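Small S protein (Podospora anserina, PDB 2WVO) triggers heterokaryon incompatibility, a lethal reaction on meeting the [het-s] prion form in fused cells, while its globular domain restrains its own prion domain. Local coordinates at residues Asp37-Gln42 against Lys116-Ile121; Leu45-Val50 against Arg127-Leu132; Lys49-Arg54 against Gly165-Leu170; Val179-Ala184 against Asp208-Asp213. All coordinates share one frame; numbering follows the deposited sequence.

Contact 1: residues Asp37-Gln42 against Lys116-Ile121; sequences DYERCQ and KDMKPI
E39 and K119 make the polar part of this contact. The main-chain N of K119 donates to OE2 of E39 over 2.9 Å with an N-H...O angle of 154°, reaching the carboxylate oxygen on its anti side, a little out of the plane. A bend at chi2 (83°) folds the glutamate tip back toward the turn that leads into helix 120-136. K119 is the N-cap residue of that helix, and a glutamate suits the place: its long chain brings an acceptor to the N-H of K119.

The same two side chains also meet through carbon. The long aliphatic part of K119 lies over E39, with CE 3.4 Å from CG of E39, whereas K119 NZ stays 5.0 Å from E39 OE1, so any attraction between the charges acts at a distance.

M118 supplies the apolar and sulfur contacts. Its CG comes to 3.4 Å from CE2 of Y38, approaching the ring obliquely, and its SD lies 5.1 Å from the Y38 ring centroid, a Met-aromatic contact with the sulfur oblique to the ring. SD also touches Q42 CG at 4.0 Å. Flexible and polarisable, methionine can follow both the phenol and the glutamine. Y38 turns CG anti to its backbone N (chi1 166°), which swings the ring to the loop, and D117 CB touches CE2 as well; the carboxylate of D117 turns instead to E114 N.

Beyond the pair, F113 stacks on the Y38 ring, L30 of strand 28-30 touches Y38 and Q42, M118 meets H126 of helix 120-136, and K119 reaches I199 of helix 194-204.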
# COMPACT_ATOMS: atom_id res chain seq x y z
N ASP A 37 -8.70 22.43 -3.24
CA ASP A 37 -7.69 21.76 -2.40
C ASP A 37 -6.37 21.52 -3.14
O ASP A 37 -5.43 20.98 -2.56
CB ASP A 37 -8.21 20.43 -1.85
CG ASP A 37 -9.32 20.61 -0.83
OD1 ASP A 37 -9.19 21.48 0.06
OD2 ASP A 37 -10.32 19.87 -0.91
N TYR A 38 -6.30 21.91 -4.41
CA TYR A 38 -5.11 21.72 -5.24
C TYR A 38 -3.83 22.20 -4.54
O TYR A 38 -2.88 21.43 -4.39
CB TYR A 38 -5.29 22.40 -6.61
CG TYR A 38 -4.03 22.57 -7.45
CD1 TYR A 38 -3.10 21.52 -7.61
CD2 TYR A 38 -3.78 23.77 -8.13
CE1 TYR A 38 -1.94 21.68 -8.39
CE2 TYR A 38 -2.64 23.93 -8.93
CZ TYR A 38 -1.73 22.88 -9.04
OH TYR A 38 -0.60 23.04 -9.82
N GLU A 39 -3.82 23.47 -4.12
CA GLU A 39 -2.62 24.07 -3.53
C GLU A 39 -2.11 23.35 -2.28
O GLU A 39 -0.92 23.08 -2.17
CB GLU A 39 -2.85 25.56 -3.22
CG GLU A 39 -2.88 26.47 -4.45
CD GLU A 39 -4.23 26.52 -5.14
OE1 GLU A 39 -5.19 25.85 -4.69
OE2 GLU A 39 -4.33 27.24 -6.15
N ARG A 40 -3.01 23.03 -1.36
CA ARG A 40 -2.61 22.36 -0.13
C ARG A 40 -2.11 20.93 -0.41
O ARG A 40 -1.14 20.48 0.19
CB ARG A 40 -3.70 22.42 0.95
CG ARG A 40 -4.40 21.12 1.35
CD ARG A 40 -4.71 21.16 2.86
NE ARG A 40 -4.97 19.85 3.47
CZ ARG A 40 -4.58 19.50 4.70
NH1 ARG A 40 -3.88 20.35 5.44
NH2 ARG A 40 -4.86 18.30 5.18
N CYS A 41 -2.75 20.25 -1.36
CA CYS A 41 -2.36 18.89 -1.71
C CYS A 41 -1.02 18.85 -2.44
O CYS A 41 -0.23 17.94 -2.22
CB CYS A 41 -3.47 18.23 -2.53
SG CYS A 41 -4.88 17.76 -1.52
N GLN A 42 -0.77 19.84 -3.29
CA GLN A 42 0.52 19.98 -3.97
C GLN A 42 1.64 20.23 -2.95
O GLN A 42 2.74 19.66 -3.06
CB GLN A 42 0.46 21.11 -5.01
CG GLN A 42 1.78 21.34 -5.74
CD GLN A 42 2.26 20.11 -6.48
OE1 GLN A 42 1.72 19.75 -7.52
NE2 GLN A 42 3.30 19.47 -5.95
N LYS A 116 1.38 26.82 -12.88
CA LYS A 116 0.87 28.18 -13.01
C LYS A 116 -0.55 28.37 -12.46
O LYS A 116 -0.94 29.50 -12.18
CB LYS A 116 0.97 28.65 -14.47
CG LYS A 116 0.25 27.75 -15.47
CD LYS A 116 0.42 28.25 -16.89
CE LYS A 116 -0.57 27.58 -17.81
NZ LYS A 116 -0.56 28.21 -19.16
N ASP A 117 -1.29 27.28 -12.31
CA ASP A 117 -2.69 27.32 -11.83
C ASP A 117 -2.82 27.66 -10.34
O ASP A 117 -3.88 28.12 -9.90
CB ASP A 117 -3.43 26.01 -12.12
CG ASP A 117 -3.55 25.70 -13.61
OD1 ASP A 117 -3.71 24.51 -13.96
OD2 ASP A 117 -3.50 26.62 -14.45
N MET A 118 -1.76 27.43 -9.57
CA MET A 118 -1.74 27.69 -8.13
C MET A 118 -1.92 29.17 -7.84
O MET A 118 -1.46 30.01 -8.61
CB MET A 118 -0.41 27.22 -7.51
CG MET A 118 -0.33 25.72 -7.19
SD MET A 118 1.27 25.19 -6.49
CE MET A 118 2.29 25.30 -7.95
N LYS A 119 -2.59 29.48 -6.72
CA LYS A 119 -2.63 30.84 -6.16
C LYS A 119 -1.19 31.37 -6.06
O LYS A 119 -0.26 30.57 -6.02
CB LYS A 119 -3.25 30.80 -4.74
CG LYS A 119 -2.24 30.37 -3.62
CD LYS A 119 -2.84 30.21 -2.22
CE LYS A 119 -3.52 28.85 -2.06
NZ LYS A 119 -3.98 28.54 -0.68
N PRO A 120 -1.00 32.71 -6.01
CA PRO A 120 0.38 33.22 -5.94
C PRO A 120 1.17 32.77 -4.69
O PRO A 120 2.39 32.58 -4.77
CB PRO A 120 0.19 34.75 -5.93
CG PRO A 120 -1.16 34.97 -6.50
CD PRO A 120 -1.98 33.81 -6.02
N ILE A 121 0.48 32.62 -3.56
CA ILE A 121 1.13 32.27 -2.30
C ILE A 121 1.50 30.79 -2.22
O ILE A 121 2.59 30.43 -1.78
CB ILE A 121 0.30 32.75 -1.08
CG1 ILE A 121 0.77 34.17 -0.69
CG2 ILE A 121 0.44 31.79 0.11
CD1 ILE A 121 -0.20 34.95 0.13

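Contact 2: residues Leu45-Val50 against Arg127-Leu132; sequences LDIAKV and RRLKDL
D46 brings a flat group to this contact, yet it meets L129 through its CB, 3.8 Å from CD2, and not through a carboxylate face. Its oxygens have other partners: OD1 accepts from H126, one turn before L129, and OD2 from Q42, one turn back on its own helix. A short acid thus ties both helices while its methylene joins the apolar seam.

L129 fills that seam. Its CD2 also lies 4.0 Å from CG1 of I47, and its CG is 3.9 Å from CG2 of V50, whose side chain crosses it at about a right angle. V50 has CG1 anti to the backbone N (chi1 164°), which leaves CG2 to face L129 and, more loosely, CD2 of L132. Branched aliphatic groups suit this pairing, common in helical bundles: segments 45-50 and 127-132 run at 24°, their axes 9.5 Å apart.

At the margin, the extended K49 and the bent K130 share water: one molecule accepts from NZ of K49 at 2.7 Å and from NZ of K130 at 2.8 Å, and a second accepts from K49 NZ and donates to K130 O. NZ of K49 and NZ of K130 are 4.8 Å apart; any repulsion between them is probably eased by the salt bridge of K49 to E26.

Helix 153-172 packs on L45 and A48, while helix 194-204 touches I47 and L129.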
# COMPACT_ATOMS: atom_id res chain seq x y z
N LEU A 45 2.54 17.10 -0.89
CA LEU A 45 3.46 16.30 -1.70
C LEU A 45 4.88 16.88 -1.58
O LEU A 45 5.84 16.16 -1.29
CB LEU A 45 2.99 16.33 -3.16
CG LEU A 45 2.69 15.09 -4.00
CD1 LEU A 45 2.20 13.86 -3.21
CD2 LEU A 45 1.67 15.45 -5.09
N ASP A 46 4.99 18.20 -1.77
CA ASP A 46 6.25 18.93 -1.60
C ASP A 46 6.83 18.71 -0.21
O ASP A 46 8.05 18.58 -0.07
CB ASP A 46 6.05 20.44 -1.80
CG ASP A 46 5.62 20.81 -3.21
OD1 ASP A 46 5.18 21.97 -3.38
OD2 ASP A 46 5.70 19.97 -4.15
N ILE A 47 5.97 18.69 0.81
CA ILE A 47 6.44 18.53 2.19
C ILE A 47 6.96 17.12 2.47
O ILE A 47 7.96 16.95 3.19
CB ILE A 47 5.36 18.98 3.22
CG1 ILE A 47 5.28 20.51 3.27
CG2 ILE A 47 5.65 18.44 4.63
CD1 ILE A 47 3.96 21.03 3.81
N ALA A 48 6.27 16.12 1.91
CA ALA A 48 6.67 14.71 1.99
C ALA A 48 8.05 14.52 1.38
O ALA A 48 8.88 13.79 1.93
CB ALA A 48 5.63 13.80 1.30
N LYS A 49 8.29 15.18 0.25
CA LYS A 49 9.59 15.21 -0.41
C LYS A 49 10.68 15.86 0.45
O LYS A 49 11.78 15.30 0.61
CB LYS A 49 9.47 15.93 -1.76
CG LYS A 49 10.66 15.78 -2.68
CD LYS A 49 10.48 16.68 -3.90
CE LYS A 49 11.53 16.40 -4.95
NZ LYS A 49 11.18 17.09 -6.23
N VAL A 50 10.39 17.05 0.98
CA VAL A 50 11.31 17.79 1.85
C VAL A 50 11.73 16.96 3.06
O VAL A 50 12.89 16.96 3.47
CB VAL A 50 10.68 19.14 2.35
CG1 VAL A 50 11.45 19.70 3.54
CG2 VAL A 50 10.60 20.15 1.22
N ARG A 127 7.60 26.74 -5.12
CA ARG A 127 8.91 27.03 -5.71
C ARG A 127 10.00 26.91 -4.65
O ARG A 127 11.05 26.32 -4.90
CB ARG A 127 8.92 28.44 -6.33
CG ARG A 127 10.04 28.70 -7.33
CD ARG A 127 10.12 30.18 -7.77
NE ARG A 127 8.81 30.73 -8.15
CZ ARG A 127 8.20 30.51 -9.32
NH1 ARG A 127 8.77 29.75 -10.25
NH2 ARG A 127 7.01 31.06 -9.55
N ARG A 128 9.74 27.45 -3.47
CA ARG A 128 10.67 27.43 -2.34
C ARG A 128 10.95 26.02 -1.82
O ARG A 128 12.09 25.69 -1.49
CB ARG A 128 10.16 28.36 -1.22
CG ARG A 128 10.96 28.36 0.07
CD ARG A 128 10.41 29.38 1.05
NE ARG A 128 11.08 30.68 0.93
CZ ARG A 128 10.64 31.70 0.20
NH1 ARG A 128 9.52 31.58 -0.51
NH2 ARG A 128 11.32 32.83 0.16
N LEU A 129 9.90 25.19 -1.75
CA LEU A 129 10.04 23.79 -1.33
C LEU A 129 10.76 22.92 -2.37
O LEU A 129 11.58 22.07 -2.00
CB LEU A 129 8.67 23.21 -0.94
CG LEU A 129 8.25 23.16 0.55
CD1 LEU A 129 8.88 24.24 1.40
CD2 LEU A 129 6.74 23.17 0.71
N LYS A 130 10.44 23.12 -3.65
CA LYS A 130 11.14 22.44 -4.75
C LYS A 130 12.64 22.78 -4.77
O LYS A 130 13.47 21.87 -4.80
CB LYS A 130 10.49 22.74 -6.12
CG LYS A 130 9.60 21.62 -6.70
CD LYS A 130 9.25 21.90 -8.18
CE LYS A 130 9.34 20.66 -9.08
NZ LYS A 130 8.19 19.66 -8.94
N ASP A 131 12.96 24.08 -4.73
CA ASP A 131 14.36 24.57 -4.76
C ASP A 131 15.20 24.08 -3.58
O ASP A 131 16.37 23.73 -3.74
CB ASP A 131 14.41 26.10 -4.82
CG ASP A 131 13.95 26.65 -6.15
OD1 ASP A 131 14.01 27.89 -6.33
OD2 ASP A 131 13.51 25.87 -7.03
N LEU A 132 14.59 24.08 -2.40
CA LEU A 132 15.19 23.56 -1.18
C LEU A 132 15.70 22.11 -1.30
O LEU A 132 16.83 21.82 -0.89
CB LEU A 132 14.17 23.70 -0.04
CG LEU A 132 14.33 23.17 1.38
CD1 LEU A 132 15.52 23.80 2.10
CD2 LEU A 132 13.03 23.48 2.11
O HOH W 1 8.64 17.93 -6.78
O HOH W 2 13.04 19.67 -6.19

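Contact 3: residues Lys49-Arg54 against Gly165-Leu170; sequences KVRLSR and GFVDEL
D168 OD2 is gripped by both terminal nitrogens of R51. NH2 gives the strong bond of this salt bridge, 2.7 Å with an N-H...O angle of 163°; NH1 adds a weak one of 3.2 Å. The oxygen lies near the guanidinium plane, but the carboxylate is turned 46° from it, so this is a single-oxygen bridge and not a flat two-oxygen pairing. It joins helices 38-59 and 153-172 of the mainly helical HeLo domain; their segments 49-54 and 165-170 run 13° from parallel, with axes 9.9 Å apart.

Arginine suits the place because it can serve several acceptors from a buried stem. NH2 has a second salt bridge to E171, nearly one turn on from D168, and NH1 a hydrogen bond to I207 O. With CG anti to the backbone N and bends further out, the chain slides past V167, whose CG1 lies 3.5 Å above one face of the R51 guanidinium, offset toward its margin. The other oxygen of D168, OD1, receives a bond from a water at 2.8 Å, fitting for an aspartate on the exposed side.

The inner side is apolar. V167 is branched, and its two methyls face different neighbours: CG1 meets R51, CG2 meets L52. F166, on another side of its helix, packs on I83 and I87 of helix 75-104 and on R100 of the second subunit, and helix 14-23 touches L52.

Deeper in, CD1 of L52 lies 3.7 Å from CG2 of V167 and 4.2 Å from CD2 of L170.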
# COMPACT_ATOMS: atom_id res chain seq x y z
N LYS A 49 8.29 15.18 0.25
CA LYS A 49 9.59 15.21 -0.41
C LYS A 49 10.68 15.86 0.45
O LYS A 49 11.78 15.30 0.61
CB LYS A 49 9.47 15.93 -1.76
CG LYS A 49 10.66 15.78 -2.68
CD LYS A 49 10.48 16.68 -3.90
CE LYS A 49 11.53 16.40 -4.95
NZ LYS A 49 11.18 17.09 -6.23
N VAL A 50 10.39 17.05 0.98
CA VAL A 50 11.31 17.79 1.85
C VAL A 50 11.73 16.96 3.06
O VAL A 50 12.89 16.96 3.47
CB VAL A 50 10.68 19.14 2.35
CG1 VAL A 50 11.45 19.70 3.54
CG2 VAL A 50 10.60 20.15 1.22
N ARG A 51 10.75 16.28 3.63
CA ARG A 51 10.90 15.38 4.76
C ARG A 51 11.96 14.30 4.46
O ARG A 51 12.87 14.04 5.24
CB ARG A 51 9.52 14.76 4.94
CG ARG A 51 9.20 14.10 6.23
CD ARG A 51 9.02 15.03 7.43
NE ARG A 51 9.57 14.26 8.55
CZ ARG A 51 8.91 13.32 9.21
NH1 ARG A 51 7.63 13.08 8.94
NH2 ARG A 51 9.52 12.64 10.16
N LEU A 52 11.81 13.67 3.30
CA LEU A 52 12.74 12.67 2.80
C LEU A 52 14.13 13.30 2.61
O LEU A 52 15.13 12.76 3.09
CB LEU A 52 12.19 12.11 1.50
CG LEU A 52 12.21 10.65 1.05
CD1 LEU A 52 12.26 9.62 2.19
CD2 LEU A 52 11.01 10.40 0.10
N SER A 53 14.18 14.46 1.95
CA SER A 53 15.44 15.17 1.73
C SER A 53 16.13 15.57 3.03
O SER A 53 17.35 15.51 3.13
CB SER A 53 15.25 16.39 0.83
OG SER A 53 14.83 17.53 1.57
N ARG A 54 15.33 15.96 4.03
CA ARG A 54 15.85 16.34 5.35
C ARG A 54 16.56 15.17 6.05
O ARG A 54 17.63 15.36 6.62
CB ARG A 54 14.75 16.91 6.26
CG ARG A 54 15.27 17.58 7.56
CD ARG A 54 14.11 17.94 8.50
NE ARG A 54 13.09 18.76 7.83
CZ ARG A 54 11.79 18.72 8.08
NH1 ARG A 54 11.31 17.91 9.02
NH2 ARG A 54 10.97 19.51 7.41
N GLY A 165 5.02 8.68 7.69
CA GLY A 165 5.24 7.54 8.58
C GLY A 165 6.58 6.83 8.34
O GLY A 165 7.30 6.54 9.28
N PHE A 166 6.91 6.58 7.07
CA PHE A 166 8.21 5.95 6.72
C PHE A 166 9.44 6.79 7.11
O PHE A 166 10.45 6.23 7.54
CB PHE A 166 8.28 5.59 5.24
CG PHE A 166 7.47 4.37 4.87
CD1 PHE A 166 6.65 4.38 3.74
CD2 PHE A 166 7.52 3.22 5.64
CE1 PHE A 166 5.90 3.26 3.40
CE2 PHE A 166 6.77 2.10 5.31
CZ PHE A 166 5.97 2.11 4.19
N VAL A 167 9.34 8.11 6.98
CA VAL A 167 10.44 8.99 7.40
C VAL A 167 10.55 9.04 8.92
O VAL A 167 11.66 9.17 9.45
CB VAL A 167 10.33 10.41 6.76
CG1 VAL A 167 11.50 11.30 7.21
CG2 VAL A 167 10.34 10.30 5.23
N ASP A 168 9.41 8.91 9.61
CA ASP A 168 9.38 8.75 11.06
C ASP A 168 10.20 7.52 11.49
O ASP A 168 11.02 7.61 12.40
CB ASP A 168 7.93 8.64 11.60
CG ASP A 168 7.17 9.98 11.58
OD1 ASP A 168 5.92 9.96 11.70
OD2 ASP A 168 7.81 11.05 11.47
N GLU A 169 9.95 6.39 10.84
CA GLU A 169 10.71 5.14 11.04
C GLU A 169 12.20 5.31 10.75
O GLU A 169 13.04 4.80 11.49
CB GLU A 169 10.17 4.03 10.14
CG GLU A 169 8.81 3.46 10.52
CD GLU A 169 8.54 2.12 9.81
OE1 GLU A 169 9.30 1.14 10.05
OE2 GLU A 169 7.58 2.06 9.01
N LEU A 170 12.50 6.02 9.66
CA LEU A 170 13.86 6.36 9.24
C LEU A 170 14.62 7.21 10.27
O LEU A 170 15.81 6.99 10.52
CB LEU A 170 13.79 7.11 7.90
CG LEU A 170 14.33 6.60 6.56
CD1 LEU A 170 14.53 5.08 6.45
CD2 LEU A 170 13.55 7.15 5.38
O HOH W 3 4.75 12.09 10.37

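Contact 4: residues Val179-Ala184 against Asp208-Asp213; sequences VCHKLA and DAAMSD
A210, H181 and A184 carry this contact between helix 177-187 and helix 209-218. The two alanines meet methyl to methyl, CB of A184 lying 3.7 Å from CB of A210. Small residues suit the spot: here segments 179-184 and 209-213, with axes 8.9 Å apart and crossing at -46°, bring the CA of A184 within 5.5 Å of the CA of M211, leaving little depth for larger groups.

H181 closes the outer side. With CG anti to its backbone N (chi1 -154°), the imidazole swings over to helix 209-218 and presents its edge, CD2 lying 3.6 Å from CB of A210. Beyond it NE2 faces CB of D213 at 4.1 Å, and the carboxylate of D213 stands steeply to the ring plane.

The second helix begins with an N-cap. OD1 of D208 accepts from M211 N at 3.1 Å, the donor lying above the carboxylate plane, while OD2 forms a salt bridge with R54 of helix 38-59. Aspartate thus caps a helix start and fixes it to the core at once; the M211 side chain touches L200 of helix 194-204.

Between the two segments the join is therefore almost wholly van der Waals. NE2 of H181 is buried with no partner in the model; D213 OD2, 4.2 Å away, is not bonded to it, though its charge could favour a protonated ring.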
# COMPACT_ATOMS: atom_id res chain seq x y z
N VAL A 179 19.37 17.16 14.98
CA VAL A 179 19.78 17.59 13.65
C VAL A 179 18.58 17.86 12.73
O VAL A 179 18.55 18.89 12.04
CB VAL A 179 20.74 16.53 13.01
CG1 VAL A 179 21.34 17.04 11.70
CG2 VAL A 179 21.86 16.17 13.99
N CYS A 180 17.60 16.97 12.73
CA CYS A 180 16.39 17.15 11.91
C CYS A 180 15.56 18.37 12.33
O CYS A 180 15.01 19.07 11.47
CB CYS A 180 15.52 15.89 11.91
SG CYS A 180 16.18 14.54 10.91
N HIS A 181 15.47 18.63 13.63
CA HIS A 181 14.69 19.78 14.10
C HIS A 181 15.34 21.12 13.75
O HIS A 181 14.65 22.07 13.37
CB HIS A 181 14.32 19.69 15.59
CG HIS A 181 13.08 20.45 15.94
ND1 HIS A 181 13.02 21.37 16.96
CD2 HIS A 181 11.84 20.44 15.37
CE1 HIS A 181 11.81 21.89 17.02
NE2 HIS A 181 11.07 21.35 16.06
N LYS A 182 16.67 21.17 13.85
CA LYS A 182 17.45 22.34 13.44
C LYS A 182 17.33 22.59 11.93
O LYS A 182 17.21 23.74 11.49
CB LYS A 182 18.92 22.19 13.89
CG LYS A 182 20.00 22.64 12.89
CD LYS A 182 20.60 21.44 12.15
CE LYS A 182 22.09 21.63 11.81
NZ LYS A 182 22.33 21.92 10.36
N LEU A 183 17.36 21.51 11.16
CA LEU A 183 17.23 21.56 9.71
C LEU A 183 15.87 22.13 9.31
O LEU A 183 15.79 22.97 8.42
CB LEU A 183 17.43 20.16 9.12
CG LEU A 183 18.69 19.75 8.35
CD1 LEU A 183 19.86 20.67 8.55
CD2 LEU A 183 19.05 18.32 8.67
N ALA A 184 14.82 21.67 10.00
CA ALA A 184 13.46 22.18 9.81
C ALA A 184 13.36 23.68 10.08
O ALA A 184 12.65 24.39 9.37
CB ALA A 184 12.47 21.41 10.67
N ASP A 208 4.49 16.58 9.06
CA ASP A 208 5.81 17.12 9.34
C ASP A 208 5.68 17.98 10.60
O ASP A 208 5.47 19.20 10.51
CB ASP A 208 6.31 17.95 8.14
CG ASP A 208 7.80 18.30 8.22
OD1 ASP A 208 8.44 18.13 9.29
OD2 ASP A 208 8.32 18.77 7.18
N ALA A 209 5.77 17.34 11.76
CA ALA A 209 5.59 18.03 13.04
C ALA A 209 6.68 19.07 13.26
O ALA A 209 6.42 20.13 13.84
CB ALA A 209 5.54 17.02 14.20
N ALA A 210 7.89 18.78 12.77
CA ALA A 210 9.03 19.70 12.84
C ALA A 210 8.84 20.98 12.02
O ALA A 210 9.21 22.06 12.47
CB ALA A 210 10.33 19.00 12.45
N MET A 211 8.27 20.87 10.82
CA MET A 211 7.97 22.05 10.02
C MET A 211 6.81 22.85 10.62
O MET A 211 6.82 24.08 10.60
CB MET A 211 7.65 21.68 8.58
CG MET A 211 7.38 22.87 7.66
SD MET A 211 6.99 22.40 5.96
CE MET A 211 8.58 21.72 5.45
N SER A 212 5.83 22.12 11.14
CA SER A 212 4.65 22.72 11.77
C SER A 212 5.02 23.53 13.02
O SER A 212 4.52 24.64 13.22
CB SER A 212 3.63 21.63 12.11
OG SER A 212 2.40 22.19 12.51
N ASP A 213 5.92 22.98 13.84
CA ASP A 213 6.42 23.66 15.04
C ASP A 213 7.25 24.90 14.70
O ASP A 213 7.05 25.95 15.29
CB ASP A 213 7.25 22.70 15.90
CG ASP A 213 6.41 21.59 16.51
OD1 ASP A 213 5.17 21.74 16.59
OD2 ASP A 213 6.99 20.56 16.91

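Overall arrangement
Helix 38-59 links the first three contacts. Reading along it, contact 1 comes at its start, contact 2 a little further on and contact 3 overlapping contact 2 at K49 and V50, with centres 13 and 12 Å apart. Contact 1 uses the loop leading into helix 120-136, contact 2 that helix itself, contact 3 helix 153-172. Contact 4 comes later in the chain, joining helices 177-187 and 209-218, its centre about 11 Å from that of contact 3 and 23 Å from that of contact 1. It touches contact 2 through I47 and contact 3 through R54. Thus one helix gathers early, middle and late parts of the chain into the globular domain that controls the prion domain.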